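Local coordinates for folylpolyglutamate synthase/dihydrofolate synthase (Thermotoga maritima, PDB 1O5Z), which probably catalyses ATP-dependent addition of glutamate to dihydropteroate and to the growing polyglutamate tail of tetrahydrofolate, at residues E121-K124 with S129-F132; E330-S335 with A414-G419; M69-L74 with L98-I103; E215-M220 with S229-I234; K355-I360 with M384-D389. All coordinates share one frame; numbering follows the deposited sequence.

Contact 1 (E121-K124 with S129-F132)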
# COMPACT_ATOMS: atom_id res chain seq x y z
N GLU A 121 -7.97 -17.75 -24.22
CA GLU A 121 -9.36 -18.04 -24.51
C GLU A 121 -10.31 -16.89 -24.16
O GLU A 121 -11.08 -16.47 -25.02
CB GLU A 121 -9.73 -19.29 -23.74
CG GLU A 121 -11.09 -19.88 -24.07
CD GLU A 121 -11.56 -20.85 -22.98
OE1 GLU A 121 -12.75 -20.76 -22.53
OE2 GLU A 121 -10.72 -21.71 -22.56
N LEU A 122 -10.24 -16.40 -22.92
CA LEU A 122 -10.99 -15.25 -22.43
C LEU A 122 -10.65 -13.99 -23.21
O LEU A 122 -11.51 -13.14 -23.43
CB LEU A 122 -10.68 -14.99 -20.95
CG LEU A 122 -11.03 -16.08 -19.93
CD1 LEU A 122 -10.65 -15.70 -18.49
CD2 LEU A 122 -12.51 -16.45 -20.01
N ASP A 123 -9.39 -13.86 -23.62
CA ASP A 123 -8.92 -12.67 -24.32
C ASP A 123 -9.46 -12.54 -25.70
O ASP A 123 -9.31 -11.50 -26.29
CB ASP A 123 -7.41 -12.61 -24.37
CG ASP A 123 -6.82 -12.08 -23.08
OD1 ASP A 123 -5.56 -12.10 -23.00
OD2 ASP A 123 -7.53 -11.64 -22.10
N LYS A 124 -10.09 -13.57 -26.22
CA LYS A 124 -10.67 -13.48 -27.54
C LYS A 124 -11.89 -12.57 -27.65
O LYS A 124 -12.26 -12.16 -28.75
CB LYS A 124 -11.00 -14.88 -28.04
CG LYS A 124 -9.70 -15.63 -28.31
CD LYS A 124 -9.91 -17.07 -28.73
CE LYS A 124 -8.54 -17.75 -28.98
NZ LYS A 124 -7.56 -16.88 -29.75
N SER A 129 -12.65 -10.64 -21.45
CA SER A 129 -11.23 -10.42 -21.26
C SER A 129 -10.90 -9.78 -19.91
O SER A 129 -11.37 -8.69 -19.64
CB SER A 129 -10.72 -9.54 -22.38
OG SER A 129 -9.32 -9.48 -22.35
N PRO A 130 -10.11 -10.42 -19.04
CA PRO A 130 -9.86 -9.83 -17.73
C PRO A 130 -8.93 -8.61 -17.82
O PRO A 130 -8.09 -8.53 -18.69
CB PRO A 130 -9.26 -10.99 -16.94
CG PRO A 130 -8.59 -11.79 -17.91
CD PRO A 130 -9.37 -11.69 -19.17
N SER A 131 -9.12 -7.64 -16.93
CA SER A 131 -8.30 -6.43 -16.89
C SER A 131 -6.94 -6.77 -16.29
O SER A 131 -6.74 -7.86 -15.78
CB SER A 131 -8.99 -5.36 -16.02
OG SER A 131 -9.05 -5.76 -14.65
N PHE A 132 -6.02 -5.82 -16.32
CA PHE A 132 -4.75 -5.99 -15.64
C PHE A 132 -4.91 -6.51 -14.22
O PHE A 132 -4.32 -7.53 -13.80
CB PHE A 132 -4.03 -4.63 -15.60
CG PHE A 132 -2.83 -4.61 -14.72
CD1 PHE A 132 -1.65 -5.23 -15.13
CD2 PHE A 132 -2.88 -4.01 -13.45
CE1 PHE A 132 -0.53 -5.24 -14.29
CE2 PHE A 132 -1.77 -4.02 -12.63
CZ PHE A 132 -0.59 -4.63 -13.06

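Contact 2 (E330-S335 with A414-G419)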
# COMPACT_ATOMS: atom_id res chain seq x y z
N GLU A 330 1.09 18.10 2.11
CA GLU A 330 0.73 18.71 3.38
C GLU A 330 0.87 17.69 4.53
O GLU A 330 1.34 18.04 5.59
CB GLU A 330 -0.71 19.23 3.28
CG GLU A 330 -1.21 20.07 4.45
CD GLU A 330 -0.88 21.54 4.28
OE1 GLU A 330 0.36 21.86 4.25
OE2 GLU A 330 -1.84 22.36 4.15
N SER A 331 0.45 16.45 4.31
CA SER A 331 0.65 15.39 5.31
C SER A 331 2.11 15.08 5.56
O SER A 331 2.50 14.76 6.68
CB SER A 331 0.04 14.07 4.85
OG SER A 331 -1.34 14.19 4.85
N LEU A 332 2.90 15.11 4.50
CA LEU A 332 4.30 14.86 4.63
C LEU A 332 4.88 15.87 5.59
O LEU A 332 5.59 15.51 6.49
CB LEU A 332 4.99 14.93 3.26
CG LEU A 332 6.51 14.82 3.34
CD1 LEU A 332 6.84 13.48 4.01
CD2 LEU A 332 7.15 14.91 2.00
N VAL A 333 4.54 17.14 5.40
CA VAL A 333 5.14 18.22 6.13
C VAL A 333 4.78 18.15 7.59
O VAL A 333 5.58 18.49 8.45
CB VAL A 333 4.65 19.57 5.56
CG1 VAL A 333 4.95 20.72 6.53
CG2 VAL A 333 5.24 19.84 4.18
N ARG A 334 3.54 17.74 7.86
CA ARG A 334 3.06 17.47 9.21
C ARG A 334 3.91 16.40 9.87
O ARG A 334 4.35 16.54 11.00
CB ARG A 334 1.64 16.96 9.17
CG ARG A 334 0.66 17.97 8.67
CD ARG A 334 -0.75 17.83 9.25
NE ARG A 334 -1.46 19.10 9.06
CZ ARG A 334 -2.16 19.44 7.98
NH1 ARG A 334 -2.29 18.58 6.97
NH2 ARG A 334 -2.76 20.64 7.92
N SER A 335 4.09 15.32 9.16
CA SER A 335 4.94 14.24 9.63
C SER A 335 6.40 14.66 9.86
O SER A 335 6.99 14.32 10.88
CB SER A 335 4.83 13.07 8.65
OG SER A 335 3.57 12.44 8.86
N ALA A 414 19.70 15.19 6.23
CA ALA A 414 18.52 14.37 6.10
C ALA A 414 17.67 14.85 4.88
O ALA A 414 17.32 16.04 4.77
CB ALA A 414 17.73 14.39 7.41
N THR A 415 17.41 13.92 3.94
CA THR A 415 16.90 14.27 2.61
C THR A 415 15.53 13.68 2.40
O THR A 415 15.36 12.48 2.56
CB THR A 415 17.84 13.75 1.55
OG1 THR A 415 19.09 14.43 1.65
CG2 THR A 415 17.35 14.11 0.15
N VAL A 416 14.58 14.54 2.03
CA VAL A 416 13.23 14.16 1.70
C VAL A 416 13.17 13.98 0.18
O VAL A 416 13.42 14.90 -0.56
CB VAL A 416 12.21 15.24 2.12
CG1 VAL A 416 10.81 14.88 1.62
CG2 VAL A 416 12.22 15.46 3.64
N VAL A 417 12.84 12.77 -0.26
CA VAL A 417 12.66 12.45 -1.66
C VAL A 417 11.15 12.27 -1.91
O VAL A 417 10.52 11.35 -1.41
CB VAL A 417 13.45 11.16 -2.03
CG1 VAL A 417 13.27 10.83 -3.50
CG2 VAL A 417 14.92 11.34 -1.72
N THR A 418 10.58 13.14 -2.72
CA THR A 418 9.16 13.17 -2.89
C THR A 418 8.73 13.81 -4.22
O THR A 418 9.54 14.27 -4.98
CB THR A 418 8.55 13.91 -1.63
OG1 THR A 418 7.15 13.76 -1.63
CG2 THR A 418 8.75 15.41 -1.64
N GLY A 419 7.43 13.83 -4.48
CA GLY A 419 6.88 14.45 -5.68
C GLY A 419 6.19 13.48 -6.59
O GLY A 419 5.29 13.85 -7.32

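Contact 3 (M69-L74 with L98-I103)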
# COMPACT_ATOMS: atom_id res chain seq x y z
N MET A 69 0.65 -5.13 8.26
CA MET A 69 0.70 -5.41 9.69
C MET A 69 0.03 -6.76 10.05
O MET A 69 0.57 -7.59 10.81
CB MET A 69 0.02 -4.28 10.42
CG MET A 69 0.80 -2.98 10.41
SD MET A 69 -0.18 -1.65 11.18
CE MET A 69 0.82 -0.20 10.91
N VAL A 70 -1.14 -6.98 9.47
CA VAL A 70 -1.84 -8.23 9.63
C VAL A 70 -1.00 -9.39 9.12
O VAL A 70 -0.86 -10.38 9.82
CB VAL A 70 -3.25 -8.17 9.01
CG1 VAL A 70 -3.87 -9.50 9.00
CG2 VAL A 70 -4.12 -7.26 9.83
N SER A 71 -0.44 -9.28 7.92
CA SER A 71 0.38 -10.38 7.38
C SER A 71 1.54 -10.61 8.25
O SER A 71 1.87 -11.70 8.49
CB SER A 71 0.94 -10.12 5.97
OG SER A 71 -0.12 -9.66 5.15
N ASN A 72 2.26 -9.55 8.59
CA ASN A 72 3.46 -9.66 9.38
C ASN A 72 3.25 -10.33 10.72
O ASN A 72 4.07 -11.15 11.12
CB ASN A 72 4.15 -8.31 9.51
CG ASN A 72 5.15 -8.13 8.39
OD1 ASN A 72 6.08 -8.95 8.29
ND2 ASN A 72 4.94 -7.16 7.52
N ILE A 73 2.12 -10.04 11.35
CA ILE A 73 1.83 -10.65 12.65
C ILE A 73 1.57 -12.17 12.50
O ILE A 73 2.05 -12.99 13.29
CB ILE A 73 0.65 -9.96 13.31
CG1 ILE A 73 1.04 -8.55 13.75
CG2 ILE A 73 0.15 -10.78 14.54
CD1 ILE A 73 -0.16 -7.70 14.18
N LEU A 74 0.79 -12.53 11.48
CA LEU A 74 0.48 -13.92 11.23
C LEU A 74 1.68 -14.69 10.77
O LEU A 74 1.85 -15.85 11.15
CB LEU A 74 -0.59 -14.03 10.17
CG LEU A 74 -1.99 -13.51 10.54
CD1 LEU A 74 -2.80 -13.37 9.26
CD2 LEU A 74 -2.69 -14.45 11.50
N LEU A 98 4.68 -14.48 -0.21
CA LEU A 98 4.57 -15.67 0.61
C LEU A 98 5.45 -15.40 1.83
O LEU A 98 6.66 -15.19 1.71
CB LEU A 98 5.09 -16.89 -0.14
CG LEU A 98 5.08 -18.24 0.58
CD1 LEU A 98 3.69 -18.66 0.97
CD2 LEU A 98 5.72 -19.24 -0.39
N ASN A 99 4.78 -15.35 2.97
CA ASN A 99 5.43 -15.11 4.22
C ASN A 99 6.21 -13.83 4.09
O ASN A 99 7.30 -13.70 4.59
CB ASN A 99 6.27 -16.32 4.59
CG ASN A 99 5.41 -17.59 4.79
OD1 ASN A 99 4.26 -17.46 5.15
ND2 ASN A 99 6.00 -18.78 4.63
N GLU A 100 5.61 -12.89 3.38
CA GLU A 100 6.14 -11.54 3.21
C GLU A 100 7.44 -11.47 2.40
O GLU A 100 8.14 -10.49 2.41
CB GLU A 100 6.20 -10.84 4.57
CG GLU A 100 4.82 -10.32 5.00
CD GLU A 100 4.29 -9.27 4.07
OE1 GLU A 100 5.08 -8.37 3.66
OE2 GLU A 100 3.09 -9.30 3.76
N GLU A 101 7.73 -12.52 1.64
CA GLU A 101 8.79 -12.47 0.67
C GLU A 101 8.13 -12.29 -0.69
O GLU A 101 7.16 -12.93 -0.96
CB GLU A 101 9.60 -13.75 0.71
CG GLU A 101 10.59 -13.83 1.85
CD GLU A 101 11.61 -12.66 1.82
OE1 GLU A 101 12.54 -12.69 0.94
OE2 GLU A 101 11.46 -11.72 2.66
N TYR A 102 8.67 -11.42 -1.55
CA TYR A 102 8.10 -11.20 -2.88
C TYR A 102 8.17 -12.49 -3.72
O TYR A 102 9.15 -13.20 -3.74
CB TYR A 102 8.82 -10.11 -3.66
CG TYR A 102 8.95 -8.75 -3.01
CD1 TYR A 102 9.80 -7.79 -3.55
CD2 TYR A 102 8.22 -8.41 -1.85
CE1 TYR A 102 9.96 -6.54 -2.93
CE2 TYR A 102 8.35 -7.17 -1.26
CZ TYR A 102 9.20 -6.24 -1.79
OH TYR A 102 9.30 -5.02 -1.15
N ILE A 103 7.10 -12.75 -4.45
CA ILE A 103 7.13 -13.78 -5.45
C ILE A 103 8.38 -13.58 -6.32
O ILE A 103 8.78 -12.45 -6.58
CB ILE A 103 5.83 -13.69 -6.26
CG1 ILE A 103 5.70 -14.88 -7.23
CG2 ILE A 103 5.73 -12.36 -7.03
CD1 ILE A 103 4.34 -14.96 -7.88
O HOH W 1 6.68 -6.72 5.45

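Contact 4 (E215-M220 with S229-I234)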
# COMPACT_ATOMS: atom_id res chain seq x y z
N GLU A 215 -21.25 9.95 8.49
CA GLU A 215 -21.86 9.66 7.19
C GLU A 215 -21.42 8.31 6.69
O GLU A 215 -22.21 7.53 6.14
CB GLU A 215 -21.38 10.64 6.13
CG GLU A 215 -21.34 12.08 6.57
CD GLU A 215 -20.01 12.55 7.17
OE1 GLU A 215 -19.06 12.65 6.34
OE2 GLU A 215 -19.93 12.87 8.42
N ALA A 216 -20.13 8.08 6.87
CA ALA A 216 -19.47 6.87 6.44
C ALA A 216 -19.89 5.67 7.31
O ALA A 216 -20.19 4.59 6.77
CB ALA A 216 -17.95 7.07 6.49
N LEU A 217 -19.93 5.88 8.63
CA LEU A 217 -20.25 4.80 9.57
C LEU A 217 -21.71 4.39 9.41
O LEU A 217 -22.02 3.20 9.46
CB LEU A 217 -19.97 5.22 11.00
CG LEU A 217 -18.52 5.50 11.35
CD1 LEU A 217 -18.45 6.20 12.71
CD2 LEU A 217 -17.73 4.23 11.43
N LYS A 218 -22.58 5.36 9.19
CA LYS A 218 -24.01 5.10 8.96
C LYS A 218 -24.22 4.07 7.83
O LYS A 218 -24.98 3.12 7.96
CB LYS A 218 -24.76 6.43 8.69
CG LYS A 218 -25.04 7.26 9.96
CD LYS A 218 -25.42 8.80 9.74
CE LYS A 218 -26.15 9.34 11.00
NZ LYS A 218 -26.00 10.83 11.35
N VAL A 219 -23.49 4.23 6.74
CA VAL A 219 -23.61 3.29 5.64
C VAL A 219 -23.14 1.89 6.08
O VAL A 219 -23.85 0.90 5.90
CB VAL A 219 -22.79 3.75 4.40
CG1 VAL A 219 -22.93 2.74 3.25
CG2 VAL A 219 -23.18 5.15 3.98
N MET A 220 -21.94 1.83 6.64
CA MET A 220 -21.35 0.57 7.07
C MET A 220 -22.22 -0.09 8.13
O MET A 220 -22.37 -1.30 8.11
CB MET A 220 -19.94 0.78 7.62
CG MET A 220 -18.97 1.35 6.60
SD MET A 220 -17.25 1.44 7.11
CE MET A 220 -17.14 3.01 7.94
N SER A 229 -23.40 -8.86 10.38
CA SER A 229 -21.97 -8.76 10.62
C SER A 229 -21.72 -7.93 11.86
O SER A 229 -22.18 -6.80 11.97
CB SER A 229 -21.29 -8.05 9.47
OG SER A 229 -21.46 -8.79 8.28
N ARG A 230 -20.96 -8.49 12.79
CA ARG A 230 -20.53 -7.72 13.92
C ARG A 230 -19.51 -6.67 13.47
O ARG A 230 -18.51 -7.00 12.84
CB ARG A 230 -19.95 -8.64 14.98
CG ARG A 230 -19.69 -7.94 16.28
CD ARG A 230 -19.45 -8.89 17.45
NE ARG A 230 -19.26 -8.29 18.78
CZ ARG A 230 -19.17 -6.97 19.12
NH1 ARG A 230 -19.23 -5.93 18.25
NH2 ARG A 230 -18.98 -6.70 20.42
N MET A 231 -19.76 -5.43 13.84
CA MET A 231 -18.96 -4.28 13.45
C MET A 231 -18.14 -3.71 14.61
O MET A 231 -18.67 -3.47 15.71
CB MET A 231 -19.90 -3.18 12.96
CG MET A 231 -19.22 -1.95 12.42
SD MET A 231 -20.47 -0.92 11.62
CE MET A 231 -19.47 0.47 11.08
N TYR A 232 -16.86 -3.46 14.37
CA TYR A 232 -16.04 -2.86 15.40
C TYR A 232 -15.46 -1.58 14.87
O TYR A 232 -14.93 -1.54 13.75
CB TYR A 232 -14.89 -3.75 15.77
CG TYR A 232 -15.24 -5.14 16.19
CD1 TYR A 232 -15.43 -6.13 15.22
CD2 TYR A 232 -15.35 -5.48 17.56
CE1 TYR A 232 -15.73 -7.43 15.59
CE2 TYR A 232 -15.63 -6.78 17.96
CZ TYR A 232 -15.81 -7.77 16.95
OH TYR A 232 -16.09 -9.08 17.28
N VAL A 233 -15.50 -0.56 15.69
CA VAL A 233 -15.25 0.78 15.26
C VAL A 233 -14.24 1.41 16.19
O VAL A 233 -14.39 1.36 17.40
CB VAL A 233 -16.54 1.58 15.34
CG1 VAL A 233 -16.29 3.06 15.00
CG2 VAL A 233 -17.61 0.97 14.45
N ILE A 234 -13.23 2.04 15.64
CA ILE A 234 -12.21 2.68 16.48
C ILE A 234 -12.81 3.64 17.50
O ILE A 234 -13.80 4.31 17.21
CB ILE A 234 -11.19 3.43 15.59
CG1 ILE A 234 -9.97 3.84 16.42
CG2 ILE A 234 -11.85 4.64 14.91
CD1 ILE A 234 -8.81 4.18 15.57

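Contact 5 (K355-I360 with M384-D389). With SO4 (sulfate ion), chain E.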
# COMPACT_ATOMS: atom_id res chain seq x y z
N LYS A 355 0.30 16.45 -12.52
CA LYS A 355 -0.03 16.68 -11.15
C LYS A 355 -0.09 18.17 -10.88
O LYS A 355 0.32 18.98 -11.72
CB LYS A 355 0.99 15.95 -10.27
CG LYS A 355 0.51 14.52 -9.99
CD LYS A 355 1.56 13.48 -10.18
CE LYS A 355 0.96 12.09 -10.11
NZ LYS A 355 0.27 11.73 -11.37
N ASN A 356 -0.63 18.56 -9.72
CA ASN A 356 -0.70 19.98 -9.40
C ASN A 356 0.61 20.49 -8.80
O ASN A 356 0.73 20.74 -7.59
CB ASN A 356 -1.88 20.28 -8.51
CG ASN A 356 -2.32 21.68 -8.66
OD1 ASN A 356 -1.56 22.60 -8.40
ND2 ASN A 356 -3.54 21.87 -9.15
N ARG A 357 1.58 20.67 -9.70
CA ARG A 357 2.94 20.99 -9.32
C ARG A 357 3.02 22.12 -8.34
O ARG A 357 3.71 22.02 -7.34
CB ARG A 357 3.76 21.37 -10.53
CG ARG A 357 4.26 20.20 -11.27
CD ARG A 357 4.96 20.57 -12.50
NE ARG A 357 5.65 19.44 -13.10
CZ ARG A 357 6.21 19.50 -14.30
NH1 ARG A 357 6.15 20.64 -15.00
NH2 ARG A 357 6.82 18.43 -14.81
N GLU A 358 2.32 23.20 -8.66
CA GLU A 358 2.42 24.45 -7.92
C GLU A 358 1.82 24.30 -6.53
O GLU A 358 2.42 24.70 -5.54
CB GLU A 358 1.66 25.51 -8.70
CG GLU A 358 1.54 26.90 -8.09
CD GLU A 358 0.45 27.68 -8.78
OE1 GLU A 358 -0.55 28.04 -8.13
OE2 GLU A 358 0.55 27.85 -10.01
N ASP A 359 0.64 23.70 -6.44
CA ASP A 359 0.01 23.54 -5.15
C ASP A 359 0.80 22.51 -4.33
O ASP A 359 0.79 22.57 -3.12
CB ASP A 359 -1.49 23.17 -5.30
CG ASP A 359 -2.35 24.32 -5.87
OD1 ASP A 359 -1.84 25.21 -6.60
OD2 ASP A 359 -3.59 24.42 -5.67
N ILE A 360 1.52 21.59 -4.96
CA ILE A 360 2.43 20.70 -4.18
C ILE A 360 3.64 21.45 -3.63
O ILE A 360 3.96 21.33 -2.45
CB ILE A 360 2.93 19.48 -5.03
CG1 ILE A 360 1.78 18.51 -5.36
CG2 ILE A 360 4.07 18.73 -4.31
CD1 ILE A 360 2.12 17.58 -6.53
N MET A 384 10.18 19.56 -17.47
CA MET A 384 11.14 19.85 -16.44
C MET A 384 11.31 21.37 -16.33
O MET A 384 11.46 21.95 -15.25
CB MET A 384 12.45 19.20 -16.81
CG MET A 384 13.52 19.42 -15.81
SD MET A 384 13.01 18.77 -14.19
CE MET A 384 14.61 18.81 -13.39
N ASN A 385 11.24 22.02 -17.48
CA ASN A 385 11.51 23.43 -17.58
C ASN A 385 10.58 24.27 -16.68
O ASN A 385 11.05 25.11 -15.92
CB ASN A 385 11.36 23.87 -19.05
CG ASN A 385 11.34 22.67 -20.04
OD1 ASN A 385 10.53 22.66 -20.99
ND2 ASN A 385 12.21 21.67 -19.81
N SER A 386 9.28 24.04 -16.79
CA SER A 386 8.31 24.84 -16.05
C SER A 386 8.24 24.38 -14.60
O SER A 386 7.93 25.19 -13.74
CB SER A 386 6.92 24.87 -16.72
OG SER A 386 6.42 23.56 -16.90
N LEU A 387 8.55 23.12 -14.34
CA LEU A 387 8.68 22.64 -12.96
C LEU A 387 9.70 23.43 -12.18
O LEU A 387 9.44 23.87 -11.05
CB LEU A 387 9.11 21.16 -12.92
CG LEU A 387 9.36 20.56 -11.52
CD1 LEU A 387 8.16 20.75 -10.56
CD2 LEU A 387 9.74 19.07 -11.55
N VAL A 388 10.88 23.57 -12.77
CA VAL A 388 11.98 24.31 -12.18
C VAL A 388 11.61 25.79 -11.99
O VAL A 388 11.94 26.39 -10.97
CB VAL A 388 13.26 24.20 -13.10
CG1 VAL A 388 14.34 25.15 -12.66
CG2 VAL A 388 13.80 22.82 -13.09
N ASP A 389 10.97 26.38 -12.99
CA ASP A 389 10.55 27.77 -12.92
C ASP A 389 9.59 28.02 -11.77
O ASP A 389 9.71 29.00 -11.03
CB ASP A 389 9.83 28.17 -14.20
CG ASP A 389 10.78 28.42 -15.37
OD1 ASP A 389 12.01 28.39 -15.20
OD2 ASP A 389 10.35 28.64 -16.52
S SO4 E . 11.19 18.28 -20.83
O1 SO4 E . 10.99 18.00 -19.40
O2 SO4 E . 12.56 18.82 -20.90
O3 SO4 E . 10.30 19.39 -21.20
O4 SO4 E . 10.87 17.05 -21.58
O HOH W 2 4.26 22.72 -15.55

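Contact 1 (E121-K124 with S129-F132)
Asp123 and Ser129 close the short loop that joins helix 105-122 to helix 132-146, a helix-loop-helix connection in the Mur ligase middle domain; their CA atoms lie 4.4 Å apart. The polar part of the contact is a single hydrogen bond across the loop, from Ser129 OG to Asp123 OD2 at 2.8 Å. The hydroxyl does not approach within the carboxylate plane but from above it, 46° out. Asp123 reaches it with CG anti to its own carbonyl carbon (chi1 -81°), while Ser129 turns OG anti to its backbone N. The carboxylate has further partners: OD2 forms a salt bridge with Lys25, and OD1 is hydrogen-bonded to Tyr21. With an alanine here, Ser129 OG would probably lose its acceptor and the Lys25 ammonium its counter-charge, so that the loop would be held less firmly to the N-terminal part of the chain.

The apolar part belongs to Pro130. Its CD lies 4.0 Å from Leu122 CB, and Leu41 of helix 36-44 touches both residues. The same ring carbon, Pro130 CD, comes within 3.5 Å of Asp123 OD2, the proline and aspartate side chains crossing at about a right angle. On the backbone, Leu122 O and Ser129 N stand 3.4 Å apart, but the angle is too poor for a hydrogen bond.

Contact 2 (E330-S335 with A414-G419)
No ring, amide or charged plane takes part where Leu332 meets Val416 and Thr418, so there are no faces or edges to assign across this contact; what meets is one methyl against two branched residues. Leu332 CD2 does all of the close touching. It lies 3.7 Å from Val416 CG1, the two side chains sliding past each other in opposite directions. Toward Thr418 the approach is tip to tip, with CD2 at 3.8 Å from Thr418 OG1 and 4.0 Å from Thr418 CG2. The leucine gets there with CG anti to its backbone N (chi1 174°), which points CD2 at the strand; the CA atoms of Leu332 and Thr418 are 9.1 Å apart.

Topology explains why this helix faces this strand. Helix 326-339 is the connection of a beta-alpha-beta crossover in the glutamate ligase domain, running from strand 316-320 to the parallel strand 345-349. Between those two strands lies strand 414-418, which pairs with both, so the crossover helix passes over a strand inserted much later in the chain. All three touching residues are buried, and Phe308 and Tyr364 also touch the Leu332 side chain.

Thr418 brings a polar atom to this apolar surface, and its partner lies outside the two segments: OG1 is hydrogen-bonded to Asp321 O. The threonine methyl, CG2, takes the position between the backbone N and the carbonyl carbon, from which it too reaches Leu332 CD2.

Contact 3 (M69-L74 with L98-I103)
Glu100 lies across Asn72 and Ser71 from the tip of a two-residue beta hairpin, a type I' turn from Leu98 to Glu101 that joins strands 96-98 and 101-102. The turn is closed by backbone bonds in both directions, Glu101 N to Leu98 O and Leu98 N to Glu101 O. Helix 63-77, which carries Ser71 and Asn72, follows the glycine-rich P-loop after strand 53-58 in the Mur ligase middle domain.

The glutamate and asparagine side chains cross at about a right angle, with amide and carboxylate planes 48° apart. Instead of a direct bond, they make a van der Waals approach of Asn72 OD1 to Glu100 CG at 3.8 Å. Their polar ends are joined through a water that accepts from Asn72 ND2 at 2.7 Å and donates to Glu100 OE1 at 2.9 Å; between themselves, ND2 of Asn72 and OE1 of Glu100 are 4.0 Å apart.

The glutamate chain leaves the hairpin with CG anti to its carbonyl carbon and then bends at chi2 (-63°), which swings the carboxylate over Ser71. That carboxylate is well satisfied: OE1 has a salt bridge with Arg97, and OE2 is hydrogen-bonded to Tyr85 OH and Ser83 OG. The Ser71 hydroxyl is bonded to Ala67 O, one turn back in its own helix. No hydrogen bond joins the serine and glutamate side chains; their closest approach is made by the serine methylene, with Ser71 CB at 3.2 Å from Glu100 OE2.

Contact 4 (E215-M220 with S229-I234)
The backbones of Met220 and Met231 face each other with CA atoms 8.4 Å apart, where helix 215-220 runs nearly antiparallel to strand 231-233 (164° between their directions, axes 11.0 Å apart at the closest). Met231 bridges the gap. Its CG is anti to the backbone N (chi1 -176°) and the chain stays extended beyond, so the terminal methyl is delivered straight to the helix: Met231 CE lies 3.5 Å from Met220 CB. Leu217 meets the same methyl from another side, its CD2 at 4.2 Å from Met231 CE, the two side chains crossing at about a right angle.

This is the helix-to-strand half of a beta-alpha-beta unit made of strand 207-209, helix 214-227 and strand 231-233, the last being an outermost strand of the eight-stranded sheet. Replacing Met231 by an alanine would probably open a gap between Leu217 and Met220, since the methyl that touches both would be missing.

Two residues on, past Tyr232, Val233 continues the row. It reaches toward Leu217 tip to tip, Val233 CG1 at 4.0 Å from Leu217 CD2. Tyr232, between the two touching strand residues, is turned to helix 271-286, where Lys281 makes a cation-pi contact with its ring. Met220 also touches Leu207 and Thr209, which ties the helix to the neighbouring strand 207-209.

Contact 5 (K355-I360 with M384-D389)
In the alpha/beta glutamate ligase domain, the first turn of helix 357-361 meets the first turn of helix 384-394 through Arg357, which lies across Leu387. The guanidinium is covered on one face by the leucine: Leu387 CB stands 3.6 Å from Arg357 CZ, over the centre of the group. The aliphatic part joins in, Arg357 CD lying 3.7 Å from Leu387 CD1, and the two side chains cross at about a right angle. An extended chain from CG to NE carries the charged end along this surface, with CG anti to the carbonyl carbon (chi1 -82°).

At the guanidinium edge, in its plane, sits Ser386 OG. A water is shared between the two, 2.7 Å from Ser386 OG and weakly bonded to Arg357 NH1. The rotation of the guanidinium is fixed mainly by backbone carbonyls: NH2 gives hydrogen bonds to Lys382 O and Ile351 O, and NH1 to Asp383 O. A buried arginine thus ties the residues leading into helix 384-394 to the loop after strand 345-349.

Its own helix begins with an N-cap, Asn356 OD1 accepting from Asp359 N at 3.1 Å (153° at the hydrogen). The start of the other helix holds a sulfate, probably from the crystallisation liquor: Met384 N donates to sulfate O1 at 2.6 Å, nearly straight at 169°, and Asn385 ND2 to sulfate O2 at 3.1 Å. Binding of an anion by a backbone N-H of the first turn, which the helix leaves without an internal acceptor, is typical of a helix N-terminus.

In the fold
Contacts 1, 3 and 4 belong to the Mur ligase middle domain, contacts 2 and 5 to the glutamate ligase domain. Contacts 3 and 4 reach the same eight-stranded sheet near its two ends, at the turn before strand 101-102 and at strand 231-233, about 27 Å apart between centres. Contact 5 is nested in the chain loop closed by contact 2, and their nearest atoms are about 5 Å apart. Contacts 2, 3 and 5 are buried; contacts 1 and 4 are partly so. The helix-strand contacts 2 and 4 are essentially apolar, a threonine hydroxyl in contact 2 apart, whereas contacts 3 and 5 each seat a charged side chain, with water as intermediary. Contact 1 alone has a clear direct hydrogen bond between its segments.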